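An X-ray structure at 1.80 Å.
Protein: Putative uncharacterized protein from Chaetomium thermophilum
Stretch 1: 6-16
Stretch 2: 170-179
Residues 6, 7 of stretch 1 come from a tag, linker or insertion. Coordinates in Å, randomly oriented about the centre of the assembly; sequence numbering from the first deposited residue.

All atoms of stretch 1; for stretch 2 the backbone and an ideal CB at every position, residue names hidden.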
# COMPACT_ATOMS: atom_id res chain seq x y z
N TYR B 6 -3.82 14.74 2.74
CA TYR B 6 -5.19 15.20 2.58
C TYR B 6 -5.91 14.39 1.51
O TYR B 6 -7.08 14.05 1.67
CB TYR B 6 -5.22 16.68 2.22
CG TYR B 6 -4.63 17.56 3.29
CD1 TYR B 6 -5.33 17.81 4.46
CD2 TYR B 6 -3.37 18.13 3.14
CE1 TYR B 6 -4.80 18.60 5.45
CE2 TYR B 6 -2.83 18.92 4.13
CZ TYR B 6 -3.55 19.16 5.28
OH TYR B 6 -3.02 19.95 6.27
N ALA B 7 -5.21 14.08 0.43
CA ALA B 7 -5.80 13.30 -0.66
C ALA B 7 -6.12 11.88 -0.19
O ALA B 7 -7.19 11.34 -0.49
CB ALA B 7 -4.87 13.27 -1.86
N ALA B 8 -5.19 11.30 0.56
CA ALA B 8 -5.38 9.94 1.07
C ALA B 8 -6.52 9.91 2.08
O ALA B 8 -7.39 9.03 2.02
CB ALA B 8 -4.09 9.44 1.71
N LYS B 9 -6.53 10.87 2.99
CA LYS B 9 -7.55 10.91 4.04
C LYS B 9 -8.94 11.04 3.43
O LYS B 9 -9.87 10.34 3.83
CB LYS B 9 -7.27 12.07 5.00
CG LYS B 9 -8.29 12.21 6.12
CD LYS B 9 -7.94 13.39 7.02
CE LYS B 9 -9.02 13.63 8.07
NZ LYS B 9 -8.64 14.72 9.01
N SER B 10 -9.06 11.92 2.46
CA SER B 10 -10.33 12.15 1.78
C SER B 10 -10.79 10.89 1.04
O SER B 10 -11.97 10.54 1.08
CB SER B 10 -10.21 13.33 0.82
OG SER B 10 -11.40 13.51 0.08
N PHE B 11 -9.86 10.22 0.37
CA PHE B 11 -10.20 9.01 -0.37
C PHE B 11 -10.62 7.89 0.57
O PHE B 11 -11.63 7.23 0.34
CB PHE B 11 -9.03 8.52 -1.23
CG PHE B 11 -9.24 7.14 -1.77
CD1 PHE B 11 -9.98 6.94 -2.92
CD2 PHE B 11 -8.73 6.03 -1.11
CE1 PHE B 11 -10.19 5.67 -3.41
CE2 PHE B 11 -8.95 4.76 -1.59
CZ PHE B 11 -9.68 4.57 -2.73
N VAL B 12 -9.84 7.68 1.63
CA VAL B 12 -10.12 6.60 2.57
C VAL B 12 -11.48 6.81 3.22
O VAL B 12 -12.28 5.88 3.36
CB VAL B 12 -9.02 6.49 3.65
CG1 VAL B 12 -9.45 5.54 4.78
CG2 VAL B 12 -7.72 6.01 3.03
N GLU B 13 -11.76 8.04 3.62
CA GLU B 13 -13.02 8.36 4.28
C GLU B 13 -14.17 8.08 3.32
O GLU B 13 -15.18 7.52 3.71
CB GLU B 13 -13.04 9.81 4.75
CG GLU B 13 -14.19 10.16 5.68
CD GLU B 13 -14.11 11.57 6.22
OE1 GLU B 13 -12.99 12.11 6.32
OE2 GLU B 13 -15.17 12.15 6.55
N TRP B 14 -14.00 8.46 2.06
CA TRP B 14 -15.04 8.26 1.06
C TRP B 14 -15.27 6.78 0.76
O TRP B 14 -16.40 6.30 0.81
CB TRP B 14 -14.70 8.99 -0.25
CG TRP B 14 -15.67 8.64 -1.34
CD1 TRP B 14 -16.92 9.14 -1.52
CD2 TRP B 14 -15.46 7.69 -2.40
NE1 TRP B 14 -17.51 8.57 -2.62
CE2 TRP B 14 -16.63 7.68 -3.18
CE3 TRP B 14 -14.40 6.85 -2.76
CZ2 TRP B 14 -16.78 6.86 -4.29
CZ3 TRP B 14 -14.55 6.04 -3.87
CH2 TRP B 14 -15.73 6.04 -4.62
N TYR B 15 -14.19 6.08 0.43
CA TYR B 15 -14.25 4.71 -0.06
C TYR B 15 -14.93 3.76 0.94
O TYR B 15 -15.87 3.04 0.59
CB TYR B 15 -12.84 4.23 -0.38
CG TYR B 15 -12.77 2.82 -0.91
CD1 TYR B 15 -12.87 2.56 -2.27
CD2 TYR B 15 -12.60 1.74 -0.05
CE1 TYR B 15 -12.81 1.26 -2.75
CE2 TYR B 15 -12.54 0.45 -0.52
CZ TYR B 15 -12.65 0.21 -1.87
OH TYR B 15 -12.59 -1.08 -2.34
N TYR B 16 -14.47 3.76 2.18
CA TYR B 16 -15.02 2.83 3.16
C TYR B 16 -16.39 3.29 3.67
O TYR B 16 -17.17 2.48 4.16
CB TYR B 16 -14.01 2.63 4.28
CG TYR B 16 -12.76 1.96 3.76
CD1 TYR B 16 -12.72 0.59 3.55
CD2 TYR B 16 -11.63 2.70 3.43
CE1 TYR B 16 -11.58 -0.03 3.05
CE2 TYR B 16 -10.50 2.09 2.93
CZ TYR B 16 -10.48 0.73 2.74
OH TYR B 16 -9.34 0.14 2.24
N UNK B 170 -17.28 14.84 -6.49
CA UNK B 170 -16.34 14.16 -7.35
C UNK B 170 -15.06 13.74 -6.65
O UNK B 170 -14.69 14.25 -5.60
CB UNK B 170 -16.00 15.06 -8.54
N UNK B 171 -14.38 12.78 -7.28
CA UNK B 171 -13.16 12.20 -6.76
C UNK B 171 -11.94 12.91 -7.34
O UNK B 171 -11.77 12.94 -8.55
CB UNK B 171 -13.11 10.70 -7.07
N UNK B 172 -11.11 13.50 -6.48
CA UNK B 172 -9.92 14.23 -6.94
C UNK B 172 -8.84 13.30 -7.47
O UNK B 172 -8.06 13.67 -8.36
CB UNK B 172 -9.35 15.08 -5.80
N UNK B 173 -8.77 12.10 -6.89
CA UNK B 173 -7.83 11.07 -7.32
C UNK B 173 -8.56 9.74 -7.47
O UNK B 173 -9.43 9.39 -6.66
CB UNK B 173 -6.67 10.94 -6.33
N UNK B 174 -8.20 9.00 -8.52
CA UNK B 174 -8.91 7.78 -8.90
C UNK B 174 -8.04 6.54 -8.74
O UNK B 174 -6.82 6.63 -8.76
CB UNK B 174 -9.40 7.88 -10.35
N UNK B 175 -8.67 5.39 -8.59
CA UNK B 175 -7.96 4.14 -8.41
C UNK B 175 -7.54 3.54 -9.74
O UNK B 175 -8.38 3.19 -10.57
CB UNK B 175 -8.83 3.15 -7.64
N UNK B 176 -6.23 3.41 -9.92
CA UNK B 176 -5.66 2.77 -11.11
C UNK B 176 -5.34 1.30 -10.84
O UNK B 176 -5.42 0.46 -11.74
CB UNK B 176 -4.40 3.51 -11.56
N UNK B 177 -4.96 1.01 -9.60
CA UNK B 177 -4.71 -0.36 -9.15
C UNK B 177 -5.25 -0.53 -7.74
O UNK B 177 -5.27 0.42 -6.96
CB UNK B 177 -3.22 -0.69 -9.20
N UNK B 178 -5.67 -1.75 -7.43
CA UNK B 178 -6.26 -2.06 -6.15
C UNK B 178 -6.02 -3.52 -5.84
O UNK B 178 -6.36 -4.38 -6.64
CB UNK B 178 -7.75 -1.73 -6.14
N UNK B 179 -5.42 -3.80 -4.68
CA UNK B 179 -5.32 -5.15 -4.17
C UNK B 179 -5.95 -5.22 -2.79
O UNK B 179 -5.60 -4.45 -1.89
CB UNK B 179 -3.86 -5.61 -4.13

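Stretch 1 is a continuous helix, and the side it turns to stretch 2 carries A7, S10, F11, W14 and Y15. A7 belongs to a tag, so its place there is not nature's choice.

Position 170 has phi 111° and psi 160°, and its ideal CB has nothing of the helix nearby. Positive phi by itself favours glycine, and G170 is the deposited residue.

At 171 the CA-to-CB bond points toward the helix, but no helix atom lies within 5.5 Å of the ideal CB, so a short side chain would fall short. What lies ahead is mixed: the face of the W14 indole, the edge of F11, the S10 hydroxyl and the A7 carbonyl. A long side chain with an apolar stem suits this best, tipped by a polar or donor group; lysine or arginine could both be considered. The residue is R171. Its CD lies over the W14 six-membered ring, 3.9 Å from the centroid and 17° off the normal, a CH-pi contact. Beyond it the guanidinium lays one face against F11, with R171 NH1 3.5 Å from F11 CB. No direct hydrogen bond joins the stretches; instead one water donates to A7 O at 2.6 Å and accepts from R171 NH1 at 2.5 Å.

Position 172 also starts toward the helix, yet nothing is near its CB, and many polar residues would do. K172 leads its end away.

At 173, in a strand, the ideal CB is 5.4 Å from A7 CB. That small methyl leaves room for a large apolar or aromatic group. Y173, chi1 m, brings CE1 to 3.8 Å from A7 CB.

Position 174 points away, as strand alternation predicts, so the helix sets no preference; it is L174.

Position 175 turns back toward the helix, its ideal CB 5.1 Å from F11 CE1. With aromatic carbon ahead and little distance to cover, leucine, isoleucine or methionine would suit. I175 sends CD1 to the F11 ring edge, 3.6 Å from CZ of F11.

The chain turns a corner at 176, and 176 and 177 are out of reach of the helix, which sets no preference at either; they are A176 and S177.

At 178 the CB points toward the helix again, but across a gap, with the Y15 hydroxyl the nearest offering. An aromatic or a polar ring could span it. H178, chi1 t, brings CE1 to 3.2 Å from OH of Y15, and the edge of Y15 meets its face in an offset pair, planes at 85°.

Position 179 is out of reach, leaving the choice open; it is K179.

Stretch 2, residues 170-179: GRKYLIASHK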
# COMPACT_ATOMS: atom_id res chain seq x y z
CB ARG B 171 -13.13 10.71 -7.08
CG ARG B 171 -14.07 9.86 -6.22
CD ARG B 171 -13.73 10.01 -4.75
NE ARG B 171 -12.28 10.12 -4.59
CZ ARG B 171 -11.68 10.69 -3.56
NH1 ARG B 171 -10.35 10.75 -3.53
NH2 ARG B 171 -12.38 11.21 -2.56
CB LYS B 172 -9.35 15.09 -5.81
CG LYS B 172 -10.11 16.38 -5.56
CD LYS B 172 -9.45 17.16 -4.42
CE LYS B 172 -9.67 18.65 -4.55
NZ LYS B 172 -11.07 19.05 -4.27
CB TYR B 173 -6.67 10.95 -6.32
CG TYR B 173 -5.88 12.23 -6.27
CD1 TYR B 173 -6.26 13.28 -5.43
CD2 TYR B 173 -4.78 12.42 -7.09
CE1 TYR B 173 -5.56 14.47 -5.40
CE2 TYR B 173 -4.06 13.61 -7.07
CZ TYR B 173 -4.46 14.62 -6.23
OH TYR B 173 -3.75 15.81 -6.21
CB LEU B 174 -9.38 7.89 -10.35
CG LEU B 174 -10.32 9.05 -10.63
CD1 LEU B 174 -10.47 9.26 -12.13
CD2 LEU B 174 -11.68 8.82 -9.99
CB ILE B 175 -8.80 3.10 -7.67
CG1 ILE B 175 -9.31 3.66 -6.34
CG2 ILE B 175 -7.99 1.83 -7.43
CD1 ILE B 175 -10.48 2.89 -5.79
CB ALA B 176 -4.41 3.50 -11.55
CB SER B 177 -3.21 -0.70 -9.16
OG SER B 177 -2.69 -0.75 -10.48
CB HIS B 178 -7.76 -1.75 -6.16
CG HIS B 178 -8.48 -2.16 -4.91
ND1 HIS B 178 -9.84 -2.38 -4.89
CD2 HIS B 178 -8.04 -2.38 -3.65
CE1 HIS B 178 -10.21 -2.72 -3.66
NE2 HIS B 178 -9.14 -2.73 -2.90
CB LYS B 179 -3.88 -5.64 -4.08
CG LYS B 179 -3.10 -5.54 -5.37
CD LYS B 179 -1.67 -6.00 -5.15
CE LYS B 179 -0.88 -6.00 -6.44
NZ LYS B 179 -1.52 -6.83 -7.49
O HOH W 1 -8.50 12.10 -2.65
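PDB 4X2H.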